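Local coordinates for protein Dye type peroxidase A (Streptomyces lividans 1326, PDB 6GZW) that probably uses a haem cofactor to reduce hydrogen peroxide while oxidising dyes and other organic substrates, as a member of the dye-decolourising peroxidase family, at residues A12-K17 and T56-M61; I22-Q27 and S81-F86; F35-G40 and N123-V128; Q101-L106 and P212-N217. One frame throughout, in Å; residues are numbered along the deposited sequence. Where two conformers were deposited one is given.

Contact 1. Residues A12-K17 and T56-M61; sequences AMFHGK and TARRLM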
loop_
_atom_site.group_PDB
_atom_site.type_symbol
_atom_site.label_atom_id
_atom_site.label_comp_id
_atom_site.label_asym_id
_atom_site.label_seq_id
_atom_site.Cartn_x
_atom_site.Cartn_y
_atom_site.Cartn_z
ATOM N N ALA A 12 -17.495 10.045 -3.722
ATOM C CA ALA A 12 -18.573 9.062 -3.644
ATOM C C ALA A 12 -19.645 9.519 -2.651
ATOM O O ALA A 12 -19.371 10.211 -1.672
ATOM C CB ALA A 12 -18.031 7.696 -3.233
ATOM N N MET A 13 -20.873 9.096 -2.914
ATOM C CA MET A 13 -21.985 9.420 -2.034
ATOM C C MET A 13 -22.061 8.471 -0.853
ATOM O O MET A 13 -21.980 7.249 -1.016
ATOM C CB MET A 13 -23.307 9.387 -2.799
ATOM C CG MET A 13 -23.477 10.537 -3.782
ATOM S SD MET A 13 -25.134 10.545 -4.527
ATOM C CE MET A 13 -26.186 10.982 -3.138
ATOM N N PHE A 14 -22.247 9.039 0.341
ATOM C CA PHE A 14 -22.452 8.274 1.547
ATOM C C PHE A 14 -23.927 7.932 1.695
ATOM O O PHE A 14 -24.296 6.770 1.913
ATOM C CB PHE A 14 -21.992 9.066 2.800
ATOM C CG PHE A 14 -22.376 8.420 4.090
ATOM C CD1 PHE A 14 -21.867 7.172 4.447
ATOM C CD2 PHE A 14 -23.292 9.046 4.970
ATOM C CE1 PHE A 14 -22.249 6.554 5.634
ATOM C CE2 PHE A 14 -23.660 8.429 6.158
ATOM C CZ PHE A 14 -23.146 7.191 6.494
ATOM N N HIS A 15 -24.773 8.968 1.623
ATOM C CA HIS A 15 -26.214 8.755 1.786
ATOM C C HIS A 15 -26.796 8.145 0.508
ATOM O O HIS A 15 -26.435 8.549 -0.594
ATOM C CB HIS A 15 -26.956 10.055 2.114
ATOM C CG HIS A 15 -26.694 10.577 3.487
ATOM N ND1 HIS A 15 -26.168 11.831 3.712
ATOM C CD2 HIS A 15 -26.903 10.034 4.710
ATOM C CE1 HIS A 15 -26.052 12.032 5.011
ATOM N NE2 HIS A 15 -26.497 10.961 5.640
ATOM N N GLY A 16 -27.710 7.194 0.678
ATOM C CA GLY A 16 -28.365 6.519 -0.455
ATOM C C GLY A 16 -29.114 5.244 -0.068
ATOM O O GLY A 16 -29.097 4.796 1.075
ATOM N N LYS A 17 -29.800 4.664 -1.046
ATOM C CA LYS A 17 -30.523 3.414 -0.836
ATOM C C LYS A 17 -29.562 2.274 -0.426
ATOM O O LYS A 17 -29.864 1.500 0.481
ATOM C CB LYS A 17 -31.300 3.060 -2.109
ATOM C CG LYS A 17 -32.093 1.770 -2.061
ATOM C CD LYS A 17 -32.701 1.532 -3.441
ATOM C CE LYS A 17 -33.740 0.429 -3.451
ATOM N NZ LYS A 17 -34.403 0.366 -4.796
ATOM N N THR A 56 -18.587 9.934 11.082
ATOM C CA THR A 56 -17.204 9.961 10.594
ATOM C C THR A 56 -17.176 9.646 9.090
ATOM O O THR A 56 -16.553 10.369 8.333
ATOM C CB THR A 56 -16.322 8.999 11.423
ATOM O OG1 THR A 56 -16.280 9.500 12.761
ATOM C CG2 THR A 56 -14.880 8.853 10.872
ATOM N N ALA A 57 -17.857 8.591 8.672
ATOM C CA ALA A 57 -17.889 8.264 7.261
ATOM C C ALA A 57 -18.456 9.409 6.406
ATOM O O ALA A 57 -17.889 9.763 5.378
ATOM C CB ALA A 57 -18.701 7.007 7.022
ATOM N N ARG A 58 -19.593 9.976 6.838
ATOM C CA ARG A 58 -20.233 11.074 6.132
ATOM C C ARG A 58 -19.281 12.241 5.929
ATOM O O ARG A 58 -19.093 12.729 4.812
ATOM C CB ARG A 58 -21.495 11.526 6.873
ATOM C CG ARG A 58 -22.427 12.437 6.072
ATOM C CD ARG A 58 -22.228 13.916 6.328
ATOM N NE ARG A 58 -22.242 14.245 7.756
ATOM C CZ ARG A 58 -21.799 15.385 8.270
ATOM N NH1 ARG A 58 -21.314 16.350 7.483
ATOM N NH2 ARG A 58 -21.806 15.542 9.579
ATOM N N ARG A 59 -18.618 12.681 7.008
ATOM C CA ARG A 59 -17.696 13.802 6.883
ATOM C C ARG A 59 -16.539 13.477 5.979
ATOM O O ARG A 59 -16.209 14.252 5.055
ATOM C CB ARG A 59 -17.133 14.205 8.248
ATOM C CG ARG A 59 -18.137 14.817 9.225
ATOM C CD ARG A 59 -17.608 14.886 10.670
ATOM N NE ARG A 59 -18.686 15.196 11.611
ATOM C CZ ARG A 59 -19.188 16.418 11.839
ATOM N NH1 ARG A 59 -18.694 17.513 11.264
ATOM N NH2 ARG A 59 -20.221 16.541 12.670
ATOM N N LEU A 60 -15.890 12.344 6.258
ATOM C CA LEU A 60 -14.657 12.024 5.538
ATOM C C LEU A 60 -14.904 11.765 4.055
ATOM O O LEU A 60 -14.105 12.170 3.216
ATOM C CB LEU A 60 -13.934 10.851 6.197
ATOM C CG LEU A 60 -12.938 11.264 7.288
ATOM C CD1 LEU A 60 -13.514 12.170 8.373
ATOM C CD2 LEU A 60 -12.371 10.007 7.900
ATOM N N MET A 61 -16.030 11.126 3.731
ATOM C CA MET A 61 -16.367 10.893 2.309
ATOM C C MET A 61 -16.639 12.193 1.540
ATOM O O MET A 61 -16.494 12.252 0.325
ATOM C CB MET A 61 -17.537 9.916 2.157
ATOM C CG MET A 61 -17.170 8.484 2.499
ATOM S SD MET A 61 -18.543 7.354 2.283
ATOM C CE MET A 61 -18.896 7.670 0.553
HETATM O O HOH W 1 -15.720 10.185 -1.504
#
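The ring of F14 lies against the last turns of a helix, where it meets A57, R58 and M61. Over one face of the ring sits the R58 backbone, with R58 CB 3.6 Å from F14 CD2. On the same side of the ring, and obliquely, A57 CB comes within 3.8 Å of F14 CE1. M61 crosses F14 at about a right angle, and its SD, 5.2 Å from the centroid of the F14 ring and oblique to it, makes a Met-aromatic contact. A bend at chi3 (57°) turns the M61 methyl group back onto the loop, where CE is 3.4 Å from A12 O and also touches A12 CB and M13 O.

H15 lies against the F14 ring: F14 CD2 sits over the centre of its imidazole, and H15 CE1 is 3.8 Å from R58 CG. The imidazole and the R58 guanidinium are nearly parallel (5° apart), the side chains running alongside in the same direction. No direct hydrogen bond joins the segments; one water links them instead, accepting from A12 N and donating to M61 O.

Farther out, D55 forms salt bridges with R58 and R59, which probably limits the freedom of the R58 side chain. The loop thus closes over the C-terminal part of helix 43-61, which rests through A57 on V84 and F86 of strand 83-89 and through L60 on helix 135-149.

Contact 2. Residues I22-Q27 and S81-F86; sequences ITTPMQ and SLTVTF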
loop_
_atom_site.group_PDB
_atom_site.type_symbol
_atom_site.label_atom_id
_atom_site.label_comp_id
_atom_site.label_asym_id
_atom_site.label_seq_id
_atom_site.Cartn_x
_atom_site.Cartn_y
_atom_site.Cartn_z
ATOM N N ILE A 22 -19.934 -1.101 -2.858
ATOM C CA ILE A 22 -20.480 -2.313 -3.421
ATOM C C ILE A 22 -20.430 -2.199 -4.931
ATOM O O ILE A 22 -19.790 -3.034 -5.600
ATOM C CB ILE A 22 -21.904 -2.597 -2.899
ATOM C CG1 ILE A 22 -21.907 -2.648 -1.367
ATOM C CG2 ILE A 22 -22.429 -3.929 -3.440
ATOM C CD1 ILE A 22 -23.282 -2.775 -0.746
ATOM N N THR A 23 -21.113 -1.195 -5.478
ATOM C CA THR A 23 -21.102 -0.907 -6.930
ATOM C C THR A 23 -20.118 0.172 -7.320
ATOM O O THR A 23 -19.864 0.378 -8.491
ATOM C CB THR A 23 -22.505 -0.447 -7.430
ATOM O OG1 THR A 23 -22.955 0.709 -6.709
ATOM C CG2 THR A 23 -23.479 -1.566 -7.290
ATOM N N THR A 24 -19.566 0.874 -6.319
ATOM C CA THR A 24 -18.533 1.853 -6.524
ATOM C C THR A 24 -17.375 1.269 -7.339
ATOM O O THR A 24 -17.014 0.115 -7.113
ATOM C CB THR A 24 -17.948 2.264 -5.164
ATOM O OG1 THR A 24 -19.014 2.574 -4.287
ATOM C CG2 THR A 24 -17.020 3.457 -5.292
ATOM N N PRO A 25 -16.777 2.072 -8.234
ATOM C CA PRO A 25 -15.608 1.597 -8.941
ATOM C C PRO A 25 -14.503 1.196 -7.995
ATOM O O PRO A 25 -14.426 1.677 -6.853
ATOM C CB PRO A 25 -15.170 2.799 -9.753
ATOM C CG PRO A 25 -16.420 3.560 -9.989
ATOM C CD PRO A 25 -17.137 3.429 -8.682
ATOM N N MET A 26 -13.615 0.358 -8.511
ATOM C CA MET A 26 -12.405 -0.043 -7.827
ATOM C C MET A 26 -11.568 1.141 -7.376
ATOM O O MET A 26 -11.470 2.145 -8.083
ATOM C CB MET A 26 -11.586 -0.900 -8.775
ATOM C CG MET A 26 -12.291 -2.204 -9.122
ATOM S SD MET A 26 -11.877 -3.586 -8.029
ATOM C CE MET A 26 -12.557 -3.150 -6.497
ATOM N N GLN A 27 -10.969 1.008 -6.194
ATOM C CA GLN A 27 -10.100 2.052 -5.630
ATOM C C GLN A 27 -8.676 1.530 -5.484
ATOM O O GLN A 27 -8.471 0.325 -5.275
ATOM C CB GLN A 27 -10.637 2.436 -4.257
ATOM C CG GLN A 27 -12.015 3.122 -4.275
ATOM C CD GLN A 27 -12.835 2.751 -3.089
ATOM O OE1 GLN A 27 -12.815 1.590 -2.644
ATOM N NE2 GLN A 27 -13.602 3.718 -2.563
ATOM N N SER A 81 -12.356 9.693 -3.892
ATOM C CA SER A 81 -13.277 8.552 -3.993
ATOM C C SER A 81 -13.350 7.687 -2.746
ATOM O O SER A 81 -13.630 6.497 -2.826
ATOM C CB SER A 81 -12.966 7.690 -5.245
ATOM O OG SER A 81 -13.134 8.478 -6.398
ATOM N N LEU A 82 -13.162 8.303 -1.570
ATOM C CA LEU A 82 -13.216 7.555 -0.317
ATOM C C LEU A 82 -14.595 6.931 -0.157
ATOM O O LEU A 82 -15.595 7.630 -0.362
ATOM C CB LEU A 82 -12.940 8.445 0.906
ATOM C CG LEU A 82 -13.096 7.724 2.259
ATOM C CD1 LEU A 82 -12.027 6.662 2.536
ATOM C CD2 LEU A 82 -13.104 8.736 3.392
ATOM N N THR A 83 -14.635 5.652 0.231
ATOM C CA THR A 83 -15.847 5.009 0.709
ATOM C C THR A 83 -15.575 4.255 1.982
ATOM O O THR A 83 -14.476 3.745 2.211
ATOM C CB THR A 83 -16.526 4.045 -0.301
ATOM O OG1 THR A 83 -15.660 2.922 -0.581
ATOM C CG2 THR A 83 -16.830 4.756 -1.592
ATOM N N VAL A 84 -16.592 4.213 2.830
ATOM C CA VAL A 84 -16.610 3.446 4.068
ATOM C C VAL A 84 -17.912 2.643 4.094
ATOM O O VAL A 84 -18.984 3.213 3.892
ATOM C CB VAL A 84 -16.542 4.357 5.318
ATOM C CG1 VAL A 84 -16.301 3.509 6.562
ATOM C CG2 VAL A 84 -15.440 5.381 5.155
ATOM N N THR A 85 -17.793 1.349 4.349
ATOM C CA THR A 85 -18.905 0.401 4.348
ATOM C C THR A 85 -18.877 -0.448 5.605
ATOM O O THR A 85 -17.799 -0.873 6.042
ATOM C CB THR A 85 -18.717 -0.584 3.176
ATOM O OG1 THR A 85 -18.349 0.142 2.005
ATOM C CG2 THR A 85 -19.953 -1.386 2.957
ATOM N N PHE A 86 -20.051 -0.729 6.170
ATOM C CA PHE A 86 -20.174 -1.392 7.458
ATOM C C PHE A 86 -20.977 -2.687 7.386
ATOM O O PHE A 86 -22.065 -2.700 6.767
ATOM C CB PHE A 86 -20.883 -0.452 8.448
ATOM C CG PHE A 86 -20.219 0.908 8.607
ATOM C CD1 PHE A 86 -19.089 1.062 9.428
ATOM C CD2 PHE A 86 -20.675 2.022 7.898
ATOM C CE1 PHE A 86 -18.474 2.276 9.563
ATOM C CE2 PHE A 86 -20.043 3.261 8.026
ATOM C CZ PHE A 86 -18.933 3.384 8.865
#
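Q27 carries this contact almost alone. From CB, its CG stands anti to the carbonyl carbon (chi1 -66°) and passes 4.0 Å from S81 O. The chain then bends at chi2, which brings the amide round to the start of the facing strand. NE2 there donates two hydrogen bonds, one to S81 O at 2.8 Å and one to T83 OG1 at 3.0 Å. Both acceptors lie close to the amide plane, and the bond to S81 O arrives nearly along the C=O axis, so the pair fixes the rotation of the amide. OE1 is taken by R302 NH2 of strand 300-310.

In this way one glutamine spans the two ferredoxin-like halves of the Dyp-type peroxidase fold, bonding to strand 83-89 on one side and strand 300-310 on the other. An alanine at Q27 would remove both amide N-H groups and the acceptor for R302, and would probably loosen the loop against the start of strand 83-89.

T83 holds OG1 in the crowded position between its backbone N and carbonyl carbon (chi1 64°), where it accepts from Q27 NE2. Its methyl meets T24 tip to tip, CG2 to CG2 at 3.9 Å, while T24 OG1 is hydrogen-bonded to G21 N.

Contact 3. Residues F35-G40 and N123-V128; sequences FDLAAG and NGDLWV
Two aspartates, one on each segment, accept hydrogen bonds from backbone N-H groups of the other segment through their carboxylates. L37 N donates to D125 OD2 at 2.8 Å, using the anti lone pair of the carboxylate, and D125 N donates to D36 OD1 at 3.1 Å. D125 OD2 also accepts from a water that donates to L37 O. The carboxylates come close, D36 OD1 lying 3.8 Å from D125 OD2, but each has a cationic partner: D36 pairs with R156, and D125 OD1 with R95 as well as S91. These arginines would be expected to offset the repulsion.

Next to them, F35 and L126 form an antiparallel hydrogen-bonded pair, with F35 N to L126 O at 2.8 Å and L126 N to F35 O at 3.0 Å. Two consecutive residues, D125 and L126, stand opposite the single F35, a classic beta bulge at the start of strand 126-132.

The apolar side chains of F35, L126 and V128 pack beyond the bulge, with F35 CE1 3.9 Å from V128 CG2. That layer is covered by helix 43-61, whose W53 meets F35, L126 and V128. In the sheet, strand 29-37 lies between 153-162 and 126-132, and 83-89 follows on the far side of 126-132.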
loop_
_atom_site.group_PDB
_atom_site.type_symbol
_atom_site.label_atom_id
_atom_site.label_comp_id
_atom_site.label_asym_id
_atom_site.label_seq_id
_atom_site.Cartn_x
_atom_site.Cartn_y
_atom_site.Cartn_z
ATOM N N PHE A 35 -13.815 -5.755 13.980
ATOM C CA PHE A 35 -13.814 -5.398 15.387
ATOM C C PHE A 35 -14.639 -6.416 16.176
ATOM O O PHE A 35 -15.650 -6.909 15.641
ATOM C CB PHE A 35 -14.440 -4.015 15.598
ATOM C CG PHE A 35 -13.672 -2.884 14.994
ATOM C CD1 PHE A 35 -13.898 -2.511 13.677
ATOM C CD2 PHE A 35 -12.772 -2.124 15.739
ATOM C CE1 PHE A 35 -13.232 -1.455 13.081
ATOM C CE2 PHE A 35 -12.090 -1.050 15.137
ATOM C CZ PHE A 35 -12.318 -0.726 13.803
ATOM N N ASP A 36 -14.219 -6.720 17.399
ATOM C CA ASP A 36 -15.058 -7.436 18.365
ATOM C C ASP A 36 -15.523 -6.522 19.468
ATOM O O ASP A 36 -14.752 -5.724 20.013
ATOM C CB ASP A 36 -14.328 -8.624 18.983
ATOM C CG ASP A 36 -14.147 -9.769 18.001
ATOM O OD1 ASP A 36 -14.995 -9.938 17.112
ATOM O OD2 ASP A 36 -13.172 -10.531 18.161
ATOM N N LEU A 37 -16.791 -6.623 19.812
ATOM C CA LEU A 37 -17.310 -5.835 20.929
ATOM C C LEU A 37 -16.595 -6.178 22.233
ATOM O O LEU A 37 -16.286 -7.337 22.506
ATOM C CB LEU A 37 -18.823 -6.063 21.066
ATOM C CG LEU A 37 -19.681 -5.470 19.949
ATOM C CD1 LEU A 37 -21.086 -6.021 20.068
ATOM C CD2 LEU A 37 -19.729 -3.976 20.001
ATOM N N ALA A 38 -16.299 -5.137 22.997
ATOM C CA ALA A 38 -15.660 -5.278 24.278
ATOM C C ALA A 38 -16.665 -5.776 25.322
ATOM O O ALA A 38 -17.878 -5.643 25.157
ATOM C CB ALA A 38 -15.093 -3.930 24.708
ATOM N N ALA A 39 -16.130 -6.309 26.407
ATOM C CA ALA A 39 -16.922 -6.548 27.605
ATOM C C ALA A 39 -17.609 -5.237 28.020
ATOM O O ALA A 39 -16.984 -4.173 28.088
ATOM C CB ALA A 39 -16.031 -7.081 28.719
ATOM N N GLY A 40 -18.908 -5.304 28.251
ATOM C CA GLY A 40 -19.672 -4.116 28.622
ATOM C C GLY A 40 -20.303 -3.390 27.451
ATOM O O GLY A 40 -21.047 -2.438 27.661
ATOM N N ASN A 123 -13.667 -13.789 10.514
ATOM C CA ASN A 123 -14.950 -13.485 11.195
ATOM C C ASN A 123 -14.856 -12.193 11.989
ATOM O O ASN A 123 -14.144 -11.286 11.578
ATOM C CB ASN A 123 -15.390 -14.708 12.018
ATOM C CG ASN A 123 -15.315 -15.977 11.205
ATOM O OD1 ASN A 123 -14.568 -16.931 11.529
ATOM N ND2 ASN A 123 -16.034 -15.978 10.104
ATOM N N GLY A 124 -15.588 -12.085 13.102
ATOM C CA GLY A 124 -15.646 -10.838 13.867
ATOM C C GLY A 124 -17.061 -10.367 14.038
ATOM O O GLY A 124 -17.928 -10.678 13.230
ATOM N N ASP A 125 -17.292 -9.587 15.100
ATOM C CA ASP A 125 -18.623 -9.002 15.302
ATOM C C ASP A 125 -18.987 -7.972 14.249
ATOM O O ASP A 125 -20.161 -7.925 13.806
ATOM C CB ASP A 125 -18.738 -8.342 16.684
ATOM C CG ASP A 125 -18.622 -9.337 17.866
ATOM O OD1 ASP A 125 -18.977 -10.549 17.722
ATOM O OD2 ASP A 125 -18.146 -8.875 18.952
ATOM N N LEU A 126 -18.010 -7.136 13.857
ATOM C CA LEU A 126 -18.246 -5.988 12.988
ATOM C C LEU A 126 -17.171 -5.915 11.921
ATOM O O LEU A 126 -16.005 -6.198 12.213
ATOM C CB LEU A 126 -18.215 -4.688 13.785
ATOM C CG LEU A 126 -19.352 -4.491 14.787
ATOM C CD1 LEU A 126 -18.991 -3.391 15.761
ATOM C CD2 LEU A 126 -20.666 -4.196 14.066
ATOM N N TRP A 127 -17.547 -5.495 10.724
ATOM C CA TRP A 127 -16.574 -5.331 9.628
ATOM C C TRP A 127 -16.690 -3.944 9.047
ATOM O O TRP A 127 -17.784 -3.422 8.896
ATOM C CB TRP A 127 -16.888 -6.377 8.572
ATOM C CG TRP A 127 -16.057 -6.373 7.320
ATOM C CD1 TRP A 127 -14.758 -6.822 7.161
ATOM C CD2 TRP A 127 -16.491 -5.928 6.031
ATOM N NE1 TRP A 127 -14.392 -6.697 5.848
ATOM C CE2 TRP A 127 -15.428 -6.156 5.130
ATOM C CE3 TRP A 127 -17.695 -5.389 5.540
ATOM C CZ2 TRP A 127 -15.525 -5.847 3.756
ATOM C CZ3 TRP A 127 -17.788 -5.059 4.172
ATOM C CH2 TRP A 127 -16.720 -5.311 3.294
ATOM N N VAL A 128 -15.543 -3.320 8.738
ATOM C CA VAL A 128 -15.536 -2.072 7.998
ATOM C C VAL A 128 -14.605 -2.198 6.810
ATOM O O VAL A 128 -13.478 -2.717 6.956
ATOM C CB VAL A 128 -15.062 -0.880 8.873
ATOM C CG1 VAL A 128 -15.256 0.423 8.108
ATOM C CG2 VAL A 128 -15.811 -0.870 10.192
HETATM O O HOH W 2 -17.003 -9.668 21.361
#

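Contact 4. Residues Q101-L106 and P212-N217; sequences QRPVAL and PAWMAN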
loop_
_atom_site.group_PDB
_atom_site.type_symbol
_atom_site.label_atom_id
_atom_site.label_comp_id
_atom_site.label_asym_id
_atom_site.label_seq_id
_atom_site.Cartn_x
_atom_site.Cartn_y
_atom_site.Cartn_z
ATOM N N GLN A 101 -33.062 -11.323 15.363
ATOM C CA GLN A 101 -32.808 -10.534 14.139
ATOM C C GLN A 101 -31.620 -11.029 13.274
ATOM O O GLN A 101 -31.303 -10.411 12.239
ATOM C CB GLN A 101 -32.539 -9.078 14.522
ATOM C CG GLN A 101 -33.671 -8.373 15.246
ATOM C CD GLN A 101 -34.924 -8.205 14.419
ATOM O OE1 GLN A 101 -34.930 -8.346 13.183
ATOM N NE2 GLN A 101 -36.018 -7.905 15.108
ATOM N N ARG A 102 -30.978 -12.122 13.689
ATOM C CA ARG A 102 -29.833 -12.668 12.970
ATOM C C ARG A 102 -30.332 -13.304 11.677
ATOM O O ARG A 102 -31.132 -14.236 11.748
ATOM C CB ARG A 102 -29.127 -13.730 13.810
ATOM C CG ARG A 102 -27.796 -14.175 13.238
ATOM C CD ARG A 102 -27.179 -15.273 14.068
ATOM N NE ARG A 102 -27.873 -16.536 13.811
ATOM C CZ ARG A 102 -28.740 -17.147 14.628
ATOM N NH1 ARG A 102 -29.040 -16.671 15.840
ATOM N NH2 ARG A 102 -29.306 -18.286 14.228
ATOM N N PRO A 103 -29.876 -12.821 10.499
ATOM C CA PRO A 103 -30.367 -13.445 9.253
ATOM C C PRO A 103 -29.859 -14.866 9.083
ATOM O O PRO A 103 -28.726 -15.170 9.512
ATOM C CB PRO A 103 -29.826 -12.525 8.153
ATOM C CG PRO A 103 -29.328 -11.267 8.851
ATOM C CD PRO A 103 -28.937 -11.717 10.223
ATOM N N VAL A 104 -30.682 -15.731 8.471
ATOM C CA VAL A 104 -30.281 -17.109 8.115
ATOM C C VAL A 104 -29.056 -17.045 7.181
ATOM O O VAL A 104 -28.195 -17.952 7.187
ATOM C CB VAL A 104 -31.432 -17.890 7.413
ATOM C CG1 VAL A 104 -30.944 -19.221 6.845
ATOM C CG2 VAL A 104 -32.577 -18.137 8.382
ATOM N N ALA A 105 -29.000 -15.982 6.387
ATOM C CA ALA A 105 -27.880 -15.774 5.445
ATOM C C ALA A 105 -26.517 -15.699 6.118
ATOM O O ALA A 105 -25.502 -15.924 5.459
ATOM C CB ALA A 105 -28.099 -14.539 4.611
ATOM N N LEU A 106 -26.475 -15.378 7.408
ATOM C CA LEU A 106 -25.210 -15.391 8.159
ATOM C C LEU A 106 -24.805 -16.732 8.729
ATOM O O LEU A 106 -23.758 -16.813 9.411
ATOM C CB LEU A 106 -25.202 -14.346 9.284
ATOM C CG LEU A 106 -25.260 -12.880 8.873
ATOM C CD1 LEU A 106 -25.165 -12.038 10.125
ATOM C CD2 LEU A 106 -24.142 -12.494 7.897
ATOM N N PRO A 212 -34.667 -10.608 7.385
ATOM C CA PRO A 212 -35.236 -9.678 8.354
ATOM C C PRO A 212 -35.273 -8.267 7.778
ATOM O O PRO A 212 -34.396 -7.884 7.000
ATOM C CB PRO A 212 -34.301 -9.792 9.571
ATOM C CG PRO A 212 -33.083 -10.547 9.104
ATOM C CD PRO A 212 -33.237 -10.875 7.646
ATOM N N ALA A 213 -36.292 -7.496 8.147
ATOM C CA ALA A 213 -36.535 -6.201 7.520
ATOM C C ALA A 213 -35.366 -5.230 7.676
ATOM O O ALA A 213 -35.157 -4.407 6.799
ATOM C CB ALA A 213 -37.821 -5.585 8.073
ATOM N N TRP A 214 -34.583 -5.344 8.758
ATOM C CA TRP A 214 -33.448 -4.432 8.953
ATOM C C TRP A 214 -32.397 -4.547 7.833
ATOM O O TRP A 214 -31.593 -3.633 7.653
ATOM C CB TRP A 214 -32.786 -4.623 10.336
ATOM C CG TRP A 214 -31.965 -5.846 10.505
ATOM C CD1 TRP A 214 -32.369 -7.039 11.011
ATOM C CD2 TRP A 214 -30.570 -5.993 10.195
ATOM N NE1 TRP A 214 -31.329 -7.936 11.023
ATOM C CE2 TRP A 214 -30.208 -7.316 10.530
ATOM C CE3 TRP A 214 -29.596 -5.136 9.666
ATOM C CZ2 TRP A 214 -28.918 -7.804 10.335
ATOM C CZ3 TRP A 214 -28.306 -5.630 9.489
ATOM C CH2 TRP A 214 -27.982 -6.933 9.825
ATOM N N MET A 215 -32.387 -5.667 7.102
ATOM C CA MET A 215 -31.478 -5.842 5.963
ATOM C C MET A 215 -31.967 -5.332 4.598
ATOM O O MET A 215 -31.283 -5.528 3.584
ATOM C CB MET A 215 -31.037 -7.307 5.867
ATOM C CG MET A 215 -29.802 -7.634 6.695
ATOM S SD MET A 215 -28.314 -6.747 6.192
ATOM C CE MET A 215 -28.042 -7.477 4.571
ATOM N N ALA A 216 -33.137 -4.691 4.559
ATOM C CA ALA A 216 -33.689 -4.153 3.308
ATOM C C ALA A 216 -32.705 -3.293 2.502
ATOM O O ALA A 216 -32.047 -2.423 3.068
ATOM C CB ALA A 216 -34.976 -3.383 3.584
ATOM N N ASN A 217 -32.553 -3.605 1.211
ATOM C CA ASN A 217 -31.576 -2.962 0.327
ATOM C C ASN A 217 -30.095 -3.225 0.700
ATOM O O ASN A 217 -29.212 -2.573 0.165
ATOM C CB ASN A 217 -31.852 -1.476 0.219
ATOM C CG ASN A 217 -33.299 -1.194 -0.129
ATOM O OD1 ASN A 217 -33.836 -1.810 -1.053
ATOM N ND2 ASN A 217 -33.953 -0.308 0.627
HETATM O O HOH W 3 -35.723 -6.299 11.286
#
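The carbonyl oxygen of Q101 is gripped by a single hydrogen bond across the contact, from the indole NE1 of W214 at 2.8 Å. The bond is nearly straight (167° at the hydrogen) and well aligned at both ends: the oxygen lies close to the indole plane at the ring edge, and the donor sits on a lone pair in the carbonyl plane. W214 reaches it with CG in the crowded position between backbone N and carbonyl carbon (chi1 74°). A second, indirect link runs through a water that donates to Q101 OE1 and accepts from W214 N. The Q101 side chain runs antiparallel to that of W214, with OE1 3.6 Å from W214 CD1 and its amide plane steeply inclined to the indole (76°).

P103 packs beside the hydrogen bond, crossing the indole at about a right angle, its CG obliquely placed 3.8 Å from W214 CZ2 and its CB 3.8 Å from P212 CD. M215 CG lies over one face of the indole, offset toward the rim, and also approaches P103.

A phenylalanine in place of W214 would lack the indole N-H, and the Q101 carbonyl would probably lose its direct tie to the 212-217 loop.

Y220 of strand 219-228 touches P103 and M215, while F93 of helix 90-95 touches P103. One directional bond, flanked by proline and indole packing, probably holds these loops of the N-terminal and C-terminal family regions in a defined orientation.

From the N terminus, the loop after helix 6-9 supplies residues 12-17 to contact 1 and then 22-27 to contact 2. Strand 29-37 follows, giving 35-40 to contact 3, before helix 43-61 returns to close contact 1. Strand 83-89 closes contact 2, where A12 and M61 of contact 1 touch T83 and L82. Contacts 1, 2 and 3 therefore cross one another. The loop carrying 101-106 opens contact 4 before 123-128 closes contact 3, so these two also cross; contact 4 closes only at 212-217, in the C-terminal family region. V128 packs on V84, joining contacts 2 and 3 through neighbouring strands, and K17 touches N217 between contacts 1 and 4.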